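Local coordinates for glucose-inhibited division protein A-related protein, probable oxidoreductase (Thermus thermophilus, PDB 2CUL) that binds flavin-adenine dinucleotide in a Rossmann fold and is probably an oxidoreductase related to the glucose-inhibited division protein GidA, at residues 17-22 and 220-224. Numbering follows the deposited sequence.
Sequences ETAFWL and GKRLA
With CG anti to its carbonyl carbon (chi1 -67°), Trp-21 presents a face of its indole to Lys-221, whose CG is anti to the backbone N and whose chain, fully extended to NZ, crosses that face obliquely. The lysine methylenes thus climb the ring in order: CB and CG lie by CD1 and NE1, CD by CE2, and CE sits over the six-membered ring, 3.6 Å from its centroid, in a CH-pi contact. Lys-221 NZ overshoots the centre and makes an off-centre cation-pi contact, 4.0 Å from the same centroid. Phe-20 CD2 touches the opposite face of the indole near its margin, while Trp-21 NE1 gives a weak hydrogen bond to Glu-17 OE2 (2.9 Å, bent to 124°). The Glu-17 carboxylate is held mainly from elsewhere, OE1 by Ser-217 and Leu-56 N and OE2 by Leu-55 N. Were Trp-21 replaced by an alanine, the Lys-221 chain would probably lose the surface it lies on, with a gap opened toward Phe-20.

Ala-224 CB packs against Trp-21 CB at 3.6 Å and faces Leu-22 CG at 4.0 Å. The backbones come closest at Gly-220, whose CA lies 4.2 Å from Thr-18 CA; a CB there would clash with Glu-17 CB. Thr-18 OG1 bonds to Ser-14 O and lies 3.2 Å from Gly-220 O, an alternative acceptor for its proton, while CG2 meets Leu-223 CD2 at 3.7 Å. Segments 17-22 and 220-224 cross at -42°, on helices 13-24 and 213-230; the former helix follows strand 6-9 in the Rossmann-type FAD-binding unit. The chemistry is therefore graded, from close backbone and apolar packing at Gly-220 and Ala-224 to the partly exposed Trp-21 and Lys-221, where the indole's pi face would favour the lysine's positive charge.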
# COMPACT_ATOMS: atom_id res chain seq x y z
N GLU A 17 -3.87 -5.15 -4.76
CA GLU A 17 -3.82 -5.72 -6.10
C GLU A 17 -2.62 -6.66 -6.19
O GLU A 17 -2.70 -7.74 -6.77
CB GLU A 17 -3.71 -4.63 -7.17
CG GLU A 17 -4.00 -5.13 -8.57
CD GLU A 17 -5.47 -5.47 -8.77
OE1 GLU A 17 -6.31 -4.55 -8.68
OE2 GLU A 17 -5.79 -6.65 -9.01
N THR A 18 -1.49 -6.24 -5.61
CA THR A 18 -0.29 -7.07 -5.62
C THR A 18 -0.61 -8.40 -4.92
O THR A 18 -0.30 -9.48 -5.43
CB THR A 18 0.89 -6.40 -4.87
OG1 THR A 18 1.16 -5.12 -5.46
CG2 THR A 18 2.14 -7.26 -4.96
N ALA A 19 -1.24 -8.30 -3.75
CA ALA A 19 -1.60 -9.48 -2.97
C ALA A 19 -2.53 -10.39 -3.76
O ALA A 19 -2.39 -11.62 -3.75
CB ALA A 19 -2.27 -9.07 -1.67
N PHE A 20 -3.48 -9.78 -4.46
CA PHE A 20 -4.46 -10.52 -5.25
C PHE A 20 -3.83 -11.44 -6.29
O PHE A 20 -4.11 -12.63 -6.31
CB PHE A 20 -5.42 -9.55 -5.94
CG PHE A 20 -6.43 -10.23 -6.82
CD1 PHE A 20 -7.55 -10.84 -6.26
CD2 PHE A 20 -6.25 -10.27 -8.20
CE1 PHE A 20 -8.48 -11.49 -7.07
CE2 PHE A 20 -7.18 -10.92 -9.02
CZ PHE A 20 -8.29 -11.53 -8.45
N TRP A 21 -2.98 -10.88 -7.15
CA TRP A 21 -2.35 -11.68 -8.19
C TRP A 21 -1.35 -12.69 -7.67
O TRP A 21 -1.20 -13.78 -8.23
CB TRP A 21 -1.70 -10.78 -9.24
CG TRP A 21 -2.72 -10.01 -10.02
CD1 TRP A 21 -3.13 -8.73 -9.78
CD2 TRP A 21 -3.51 -10.49 -11.11
NE1 TRP A 21 -4.13 -8.38 -10.65
CE2 TRP A 21 -4.39 -9.44 -11.48
CE3 TRP A 21 -3.57 -11.70 -11.81
CZ2 TRP A 21 -5.31 -9.57 -12.52
CZ3 TRP A 21 -4.49 -11.83 -12.85
CH2 TRP A 21 -5.35 -10.77 -13.19
N LEU A 22 -0.65 -12.35 -6.59
CA LEU A 22 0.31 -13.28 -6.02
C LEU A 22 -0.44 -14.48 -5.46
O LEU A 22 -0.06 -15.63 -5.69
CB LEU A 22 1.12 -12.62 -4.89
CG LEU A 22 2.18 -11.60 -5.32
CD1 LEU A 22 2.79 -10.95 -4.09
CD2 LEU A 22 3.25 -12.29 -6.15
N GLY A 220 0.41 -2.67 -9.15
CA GLY A 220 0.39 -3.79 -8.23
C GLY A 220 0.50 -5.11 -8.98
O GLY A 220 1.19 -6.03 -8.54
N LYS A 221 -0.20 -5.21 -10.11
CA LYS A 221 -0.16 -6.43 -10.91
C LYS A 221 1.24 -6.60 -11.51
O LYS A 221 1.76 -7.72 -11.57
CB LYS A 221 -1.20 -6.36 -12.03
CG LYS A 221 -1.23 -7.62 -12.90
CD LYS A 221 -2.38 -7.60 -13.88
CE LYS A 221 -2.46 -8.91 -14.64
NZ LYS A 221 -3.58 -8.91 -15.63
N ARG A 222 1.84 -5.50 -11.96
CA ARG A 222 3.17 -5.54 -12.55
C ARG A 222 4.19 -6.03 -11.52
O ARG A 222 5.10 -6.79 -11.84
CB ARG A 222 3.57 -4.15 -13.07
CG ARG A 222 4.84 -4.13 -13.91
CD ARG A 222 5.00 -2.80 -14.64
NE ARG A 222 5.37 -1.68 -13.76
CZ ARG A 222 6.60 -1.46 -13.30
NH1 ARG A 222 7.60 -2.27 -13.63
NH2 ARG A 222 6.83 -0.40 -12.53
N LEU A 223 4.03 -5.57 -10.28
CA LEU A 223 4.93 -6.00 -9.22
C LEU A 223 4.73 -7.48 -8.96
O LEU A 223 5.69 -8.23 -8.81
CB LEU A 223 4.67 -5.21 -7.93
CG LEU A 223 5.30 -5.78 -6.65
CD1 LEU A 223 6.81 -5.87 -6.80
CD2 LEU A 223 4.93 -4.89 -5.47
N ALA A 224 3.47 -7.91 -8.91
CA ALA A 224 3.17 -9.32 -8.67
C ALA A 224 3.82 -10.19 -9.74
O ALA A 224 4.42 -11.22 -9.44
CB ALA A 224 1.66 -9.54 -8.66